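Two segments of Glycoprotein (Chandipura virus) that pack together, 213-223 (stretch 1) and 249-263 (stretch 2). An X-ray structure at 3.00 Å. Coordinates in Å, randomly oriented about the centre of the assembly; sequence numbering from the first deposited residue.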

ATOM      1  N   GLU A 213      26.766   5.398  -2.031  1.00 83.09           N
ATOM      2  CA  GLU A 213      28.063   5.857  -1.534  1.00 91.05           C
ATOM      3  C   GLU A 213      28.777   4.843  -0.655  1.00 82.47           C
ATOM      4  O   GLU A 213      28.327   4.542   0.446  1.00 92.79           O
ATOM      5  CB  GLU A 213      27.906   7.179  -0.772  1.00112.03           C
ATOM      6  CG  GLU A 213      27.770   8.397  -1.669  1.00128.98           C
ATOM      7  CD  GLU A 213      29.023   8.666  -2.485  1.00138.81           C
ATOM      8  OE1 GLU A 213      30.102   8.143  -2.122  1.00140.85           O
ATOM      9  OE2 GLU A 213      28.929   9.399  -3.493  1.00141.00           O
ATOM     10  N   GLY A 214      29.900   4.327  -1.139  1.00 80.78           N
ATOM     11  CA  GLY A 214      30.688   3.375  -0.377  1.00 82.10           C
ATOM     12  C   GLY A 214      31.225   3.969   0.913  1.00 89.50           C
ATOM     13  O   GLY A 214      31.476   3.262   1.888  1.00 87.84           O
ATOM     14  N   ALA A 215      31.401   5.285   0.910  1.00 91.91           N
ATOM     15  CA  ALA A 215      31.883   6.006   2.077  1.00 85.04           C
ATOM     16  C   ALA A 215      30.897   5.918   3.245  1.00 84.51           C
ATOM     17  O   ALA A 215      31.284   6.031   4.402  1.00 93.69           O
ATOM     18  CB  ALA A 215      32.148   7.450   1.710  1.00 96.83           C
ATOM     19  N   ARG A 216      29.622   5.724   2.933  1.00 91.99           N
ATOM     20  CA  ARG A 216      28.597   5.550   3.955  1.00 93.71           C
ATOM     21  C   ARG A 216      28.091   4.104   3.930  1.00 82.18           C
ATOM     22  O   ARG A 216      26.977   3.811   4.359  1.00 87.98           O
ATOM     23  CB  ARG A 216      27.450   6.548   3.738  1.00111.80           C
ATOM     24  CG  ARG A 216      27.805   8.003   4.060  1.00132.54           C
ATOM     25  CD  ARG A 216      26.796   8.995   3.468  1.00149.79           C
ATOM     26  NE  ARG A 216      25.442   8.826   3.998  1.00156.71           N
ATOM     27  CZ  ARG A 216      24.339   8.804   3.249  1.00148.96           C
ATOM     28  NH1 ARG A 216      24.428   8.937   1.931  1.00146.64           N
ATOM     29  NH2 ARG A 216      23.148   8.645   3.814  1.00136.60           N
ATOM     30  N   THR A 217      28.928   3.208   3.419  1.00 78.15           N
ATOM     31  CA  THR A 217      28.595   1.790   3.314  1.00 85.65           C
ATOM     32  C   THR A 217      29.386   0.984   4.332  1.00 88.75           C
ATOM     33  O   THR A 217      30.603   1.125   4.423  1.00 87.26           O
ATOM     34  CB  THR A 217      28.908   1.247   1.911  1.00 79.09           C
ATOM     35  OG1 THR A 217      28.072   1.908   0.955  1.00 78.12           O
ATOM     36  CG2 THR A 217      28.671  -0.261   1.837  1.00 69.40           C
ATOM     37  N   CYS A 218      28.703   0.133   5.092  1.00 95.85           N
ATOM     38  CA  CYS A 218      29.383  -0.613   6.152  1.00 93.92           C
ATOM     39  C   CYS A 218      29.221  -2.122   5.983  1.00 91.41           C
ATOM     40  O   CYS A 218      28.287  -2.582   5.336  1.00 80.82           O
ATOM     41  CB  CYS A 218      28.905  -0.157   7.536  1.00 68.87           C
ATOM     42  SG  CYS A 218      27.111  -0.126   7.734  1.00307.02           S
ATOM     43  N   ARG A 219      30.141  -2.887   6.564  1.00 94.76           N
ATOM     44  CA  ARG A 219      30.142  -4.345   6.438  1.00 81.33           C
ATOM     45  C   ARG A 219      29.194  -4.992   7.449  1.00 95.29           C
ATOM     46  O   ARG A 219      29.151  -4.592   8.614  1.00115.53           O
ATOM     47  CB  ARG A 219      31.559  -4.864   6.656  1.00 85.10           C
ATOM     48  CG  ARG A 219      31.811  -6.257   6.139  1.00 95.21           C
ATOM     49  CD  ARG A 219      33.285  -6.625   6.273  1.00 89.83           C
ATOM     50  NE  ARG A 219      33.657  -6.964   7.644  1.00 86.39           N
ATOM     51  CZ  ARG A 219      34.811  -6.618   8.202  1.00 89.79           C
ATOM     52  NH1 ARG A 219      35.691  -5.916   7.504  1.00 88.41           N
ATOM     53  NH2 ARG A 219      35.082  -6.966   9.454  1.00 97.58           N
ATOM     54  N   LEU A 220      28.432  -5.989   7.010  1.00 80.87           N
ATOM     55  CA  LEU A 220      27.463  -6.649   7.887  1.00 71.91           C
ATOM     56  C   LEU A 220      27.173  -8.068   7.417  1.00 74.13           C
ATOM     57  O   LEU A 220      27.058  -8.336   6.217  1.00 70.30           O
ATOM     58  CB  LEU A 220      26.164  -5.837   7.977  1.00 72.25           C
ATOM     59  CG  LEU A 220      25.033  -6.282   8.911  1.00 80.85           C
ATOM     60  CD1 LEU A 220      24.223  -5.077   9.329  1.00 93.84           C
ATOM     61  CD2 LEU A 220      24.115  -7.286   8.247  1.00 85.11           C
ATOM     62  N   SER A 221      27.060  -8.975   8.378  1.00 82.55           N
ATOM     63  CA  SER A 221      26.771 -10.369   8.083  1.00 82.93           C
ATOM     64  C   SER A 221      25.280 -10.604   8.207  1.00 86.76           C
ATOM     65  O   SER A 221      24.698 -10.417   9.275  1.00102.48           O
ATOM     66  CB  SER A 221      27.517 -11.289   9.044  1.00 95.35           C
ATOM     67  OG  SER A 221      27.285 -12.649   8.716  1.00 93.38           O
ATOM     68  N   TYR A 222      24.664 -11.016   7.109  1.00 77.94           N
ATOM     69  CA  TYR A 222      23.219 -11.175   7.071  1.00 81.11           C
ATOM     70  C   TYR A 222      22.832 -12.553   6.555  1.00 79.61           C
ATOM     71  O   TYR A 222      23.295 -12.982   5.497  1.00 78.84           O
ATOM     72  CB  TYR A 222      22.596 -10.095   6.189  1.00 72.55           C
ATOM     73  CG  TYR A 222      21.098 -10.032   6.280  1.00 71.06           C
ATOM     74  CD1 TYR A 222      20.475  -9.606   7.443  1.00 80.17           C
ATOM     75  CD2 TYR A 222      20.303 -10.391   5.202  1.00 70.86           C
ATOM     76  CE1 TYR A 222      19.102  -9.540   7.535  1.00 87.86           C
ATOM     77  CE2 TYR A 222      18.925 -10.327   5.285  1.00 81.58           C
ATOM     78  CZ  TYR A 222      18.331  -9.901   6.454  1.00 90.28           C
ATOM     79  OH  TYR A 222      16.962  -9.837   6.542  1.00100.37           O
ATOM     80  N   CYS A 223      21.980 -13.236   7.311  1.00 76.85           N
ATOM     81  CA  CYS A 223      21.507 -14.560   6.933  1.00 82.57           C
ATOM     82  C   CYS A 223      22.654 -15.526   6.662  1.00 95.12           C
ATOM     83  O   CYS A 223      22.619 -16.295   5.702  1.00 94.08           O
ATOM     84  CB  CYS A 223      20.584 -14.474   5.721  1.00 74.04           C
ATOM     85  SG  CYS A 223      18.913 -13.933   6.116  1.00107.92           S
ATOM     86  N   LEU A 249      37.872  -6.819  -1.755  1.00 90.88           N
ATOM     87  CA  LEU A 249      36.929  -5.702  -1.691  1.00 90.77           C
ATOM     88  C   LEU A 249      36.264  -5.539  -0.323  1.00 86.95           C
ATOM     89  O   LEU A 249      36.140  -4.426   0.189  1.00 87.50           O
ATOM     90  CB  LEU A 249      35.855  -5.834  -2.780  1.00 77.63           C
ATOM     91  CG  LEU A 249      34.708  -4.823  -2.678  1.00 68.91           C
ATOM     92  CD1 LEU A 249      35.231  -3.404  -2.842  1.00 69.35           C
ATOM     93  CD2 LEU A 249      33.600  -5.119  -3.683  1.00 61.55           C
ATOM     94  N   LEU A 250      35.828  -6.654   0.251  1.00 79.85           N
ATOM     95  CA  LEU A 250      35.102  -6.648   1.520  1.00 79.68           C
ATOM     96  C   LEU A 250      35.822  -5.979   2.711  1.00 89.26           C
ATOM     97  O   LEU A 250      35.217  -5.163   3.414  1.00 96.10           O
ATOM     98  CB  LEU A 250      34.650  -8.069   1.879  1.00 71.88           C
ATOM     99  CG  LEU A 250      33.716  -8.233   3.077  1.00 73.16           C
ATOM    100  CD1 LEU A 250      32.392  -7.535   2.830  1.00 65.41           C
ATOM    101  CD2 LEU A 250      33.491  -9.699   3.367  1.00 72.50           C
ATOM    102  N   PRO A 251      37.109  -6.307   2.945  1.00 84.21           N
ATOM    103  CA  PRO A 251      37.791  -5.719   4.107  1.00 88.59           C
ATOM    104  C   PRO A 251      37.939  -4.195   4.068  1.00 93.73           C
ATOM    105  O   PRO A 251      38.288  -3.598   5.087  1.00112.13           O
ATOM    106  CB  PRO A 251      39.173  -6.372   4.058  1.00 90.16           C
ATOM    107  CG  PRO A 251      38.955  -7.641   3.337  1.00 70.55           C
ATOM    108  CD  PRO A 251      37.965  -7.308   2.284  1.00 76.78           C
ATOM    109  N   LEU A 252      37.676  -3.581   2.921  1.00 76.11           N
ATOM    110  CA  LEU A 252      37.767  -2.135   2.785  1.00 77.88           C
ATOM    111  C   LEU A 252      36.691  -1.411   3.585  1.00 87.78           C
ATOM    112  O   LEU A 252      36.739  -0.186   3.726  1.00 94.63           O
ATOM    113  CB  LEU A 252      37.641  -1.742   1.315  1.00 82.98           C
ATOM    114  CG  LEU A 252      38.901  -1.530   0.481  1.00 76.48           C
ATOM    115  CD1 LEU A 252      39.830  -2.694   0.636  1.00 72.44           C
ATOM    116  CD2 LEU A 252      38.521  -1.335  -0.983  1.00 81.03           C
ATOM    117  N   PHE A 253      35.721  -2.162   4.101  1.00 86.79           N
ATOM    118  CA  PHE A 253      34.549  -1.556   4.728  1.00 94.96           C
ATOM    119  C   PHE A 253      34.470  -1.818   6.223  1.00 93.36           C
ATOM    120  O   PHE A 253      34.642  -2.946   6.678  1.00 86.33           O
ATOM    121  CB  PHE A 253      33.264  -2.010   4.026  1.00 81.31           C
ATOM    122  CG  PHE A 253      33.197  -1.596   2.593  1.00 77.19           C
ATOM    123  CD1 PHE A 253      33.731  -2.401   1.603  1.00 75.66           C
ATOM    124  CD2 PHE A 253      32.626  -0.389   2.235  1.00 86.55           C
ATOM    125  CE1 PHE A 253      33.686  -2.015   0.281  1.00 79.31           C
ATOM    126  CE2 PHE A 253      32.574  -0.001   0.913  1.00 88.35           C
ATOM    127  CZ  PHE A 253      33.108  -0.813  -0.065  1.00 77.53           C
ATOM    128  N   LYS A 254      34.212  -0.754   6.976  1.00 98.41           N
ATOM    129  CA  LYS A 254      34.053  -0.847   8.417  1.00109.14           C
ATOM    130  C   LYS A 254      32.898  -1.780   8.759  1.00106.20           C
ATOM    131  O   LYS A 254      31.852  -1.753   8.104  1.00107.18           O
ATOM    132  CB  LYS A 254      33.804   0.548   9.010  1.00129.75           C
ATOM    133  CG  LYS A 254      32.801   1.405   8.218  1.00139.69           C
ATOM    134  CD  LYS A 254      32.522   2.738   8.911  1.00137.64           C
ATOM    135  CE  LYS A 254      31.761   3.707   8.009  1.00129.30           C
ATOM    136  NZ  LYS A 254      30.400   3.217   7.642  1.00122.84           N
ATOM    137  N   GLU A 255      33.097  -2.618   9.771  1.00101.07           N
ATOM    138  CA  GLU A 255      32.023  -3.444  10.305  1.00 96.61           C
ATOM    139  C   GLU A 255      30.895  -2.535  10.791  1.00 95.19           C
ATOM    140  O   GLU A 255      31.147  -1.435  11.292  1.00 96.78           O
ATOM    141  CB  GLU A 255      32.540  -4.298  11.460  1.00113.09           C
ATOM    142  CG  GLU A 255      31.511  -5.237  12.060  1.00131.15           C
ATOM    143  CD  GLU A 255      31.646  -6.655  11.543  1.00145.66           C
ATOM    144  OE1 GLU A 255      32.567  -7.367  12.001  1.00149.45           O
ATOM    145  OE2 GLU A 255      30.831  -7.054  10.684  1.00149.70           O
ATOM    146  N   CYS A 256      29.655  -2.981  10.632  1.00 91.06           N
ATOM    147  CA  CYS A 256      28.516  -2.148  10.993  1.00 89.71           C
ATOM    148  C   CYS A 256      28.319  -2.085  12.499  1.00 95.94           C
ATOM    149  O   CYS A 256      28.539  -3.076  13.192  1.00107.35           O
ATOM    150  CB  CYS A 256      27.241  -2.626  10.291  1.00 81.16           C
ATOM    151  SG  CYS A 256      27.070  -1.954   8.618  1.00 94.51           S
ATOM    152  N   PRO A 257      27.925  -0.903  13.007  1.00 93.78           N
ATOM    153  CA  PRO A 257      27.578  -0.679  14.410  1.00 92.29           C
ATOM    154  C   PRO A 257      26.704  -1.811  14.921  1.00104.97           C
ATOM    155  O   PRO A 257      25.785  -2.223  14.215  1.00114.89           O
ATOM    156  CB  PRO A 257      26.750   0.601  14.349  1.00102.65           C
ATOM    157  CG  PRO A 257      27.310   1.346  13.202  1.00100.20           C
ATOM    158  CD  PRO A 257      27.753   0.320  12.201  1.00101.17           C
ATOM    159  N   ALA A 258      26.993  -2.315  16.113  1.00113.08           N
ATOM    160  CA  ALA A 258      26.198  -3.386  16.693  1.00113.66           C
ATOM    161  C   ALA A 258      24.726  -2.994  16.692  1.00114.28           C
ATOM    162  O   ALA A 258      24.379  -1.849  16.982  1.00112.44           O
ATOM    163  CB  ALA A 258      26.670  -3.697  18.104  1.00117.92           C
ATOM    164  N   GLY A 259      23.868  -3.939  16.328  1.00117.59           N
ATOM    165  CA  GLY A 259      22.439  -3.696  16.311  1.00124.84           C
ATOM    166  C   GLY A 259      21.970  -2.999  15.051  1.00119.99           C
ATOM    167  O   GLY A 259      20.836  -2.520  14.983  1.00122.80           O
ATOM    168  N   THR A 260      22.846  -2.934  14.053  1.00109.07           N
ATOM    169  CA  THR A 260      22.478  -2.378  12.757  1.00 96.49           C
ATOM    170  C   THR A 260      21.478  -3.305  12.087  1.00 88.49           C
ATOM    171  O   THR A 260      21.697  -4.510  12.024  1.00 91.47           O
ATOM    172  CB  THR A 260      23.703  -2.228  11.833  1.00 88.22           C
ATOM    173  OG1 THR A 260      24.620  -1.283  12.395  1.00 93.05           O
ATOM    174  CG2 THR A 260      23.280  -1.739  10.466  1.00 83.59           C
ATOM    175  N   GLU A 261      20.377  -2.750  11.595  1.00 90.60           N
ATOM    176  CA  GLU A 261      19.391  -3.556  10.887  1.00 96.63           C
ATOM    177  C   GLU A 261      19.476  -3.369   9.367  1.00 89.17           C
ATOM    178  O   GLU A 261      20.146  -2.464   8.874  1.00 84.87           O
ATOM    179  CB  GLU A 261      17.976  -3.284  11.418  1.00107.48           C
ATOM    180  CG  GLU A 261      17.633  -4.067  12.684  1.00117.24           C
ATOM    181  CD  GLU A 261      16.307  -3.656  13.303  1.00133.42           C
ATOM    182  OE1 GLU A 261      15.782  -2.581  12.940  1.00134.99           O
ATOM    183  OE2 GLU A 261      15.790  -4.410  14.157  1.00143.26           O
ATOM    184  N   VAL A 262      18.796  -4.243   8.636  1.00 87.82           N
ATOM    185  CA  VAL A 262      18.854  -4.267   7.183  1.00 66.14           C
ATOM    186  C   VAL A 262      17.439  -4.349   6.617  1.00 90.68           C
ATOM    187  O   VAL A 262      16.601  -5.084   7.141  1.00 96.14           O
ATOM    188  CB  VAL A 262      19.697  -5.480   6.705  1.00 79.58           C
ATOM    189  CG1 VAL A 262      19.177  -6.047   5.395  1.00 61.85           C
ATOM    190  CG2 VAL A 262      21.164  -5.104   6.602  1.00 69.10           C
ATOM    191  N   ARG A 263      17.165  -3.586   5.561  1.00 79.03           N
ATOM    192  CA  ARG A 263      15.849  -3.622   4.927  1.00 77.29           C
ATOM    193  C   ARG A 263      15.843  -4.388   3.606  1.00 82.79           C
ATOM    194  O   ARG A 263      16.870  -4.501   2.930  1.00 83.90           O
ATOM    195  CB  ARG A 263      15.300  -2.211   4.725  1.00 75.68           C
ATOM    196  CG  ARG A 263      16.251  -1.266   4.027  1.00124.69           C
ATOM    197  CD  ARG A 263      15.647   0.120   3.881  1.00121.44           C
ATOM    198  NE  ARG A 263      14.719   0.204   2.758  1.00120.53           N
ATOM    199  CZ  ARG A 263      14.696   1.203   1.885  1.00126.21           C
ATOM    200  NH1 ARG A 263      15.549   2.206   2.008  1.00 71.77           N
ATOM    201  NH2 ARG A 263      13.819   1.200   0.892  1.00131.80           N
TER

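Arg219 is the most heavily covered residue of this contact, and it works with both backbone and side chain. Arg219 N donates to Lys254 O at 2.6 Å, almost straight, and Arg219 O accepts from Cys256 N at 2.6 Å along a more bent path. These two bonds embrace Glu255, so the backbones pair through a single bridge, Arg219 with Glu255. The Arg219 side chain lies across stretch 2: Arg219 CG packs on Leu250 CD1 at 3.6 Å, an apolar use of the arginine stem, while Arg219 NH2 makes a long salt bridge with Glu255 OE1 at 3.6 Å.

Phe253, the most covered residue of stretch 2, packs two residues before the bridge. Its CB points toward stretch 1, and the ring presents its edge to two backbone carbonyls, with Phe253 CD2 3.3 Å from Thr217 O and Phe253 CE2 3.6 Å from Gly214 O; the slightly positive ring rim suits those oxygens.

Beside the bridge, a disulfide locks the register covalently, Cys218 SG to Cys256 SG at 2.0 Å with chi3 of 87°, close to the relaxed value. Farther along, side chains alone extend the contact. Leu220 CD1 lies 3.7 Å from Thr260 CG2, Leu220 CD2 4.0 Å from Val262 CG2, and Val262 CG1 sits over the Tyr222 ring, 4.1 Å from its centroid, a CH-pi contact.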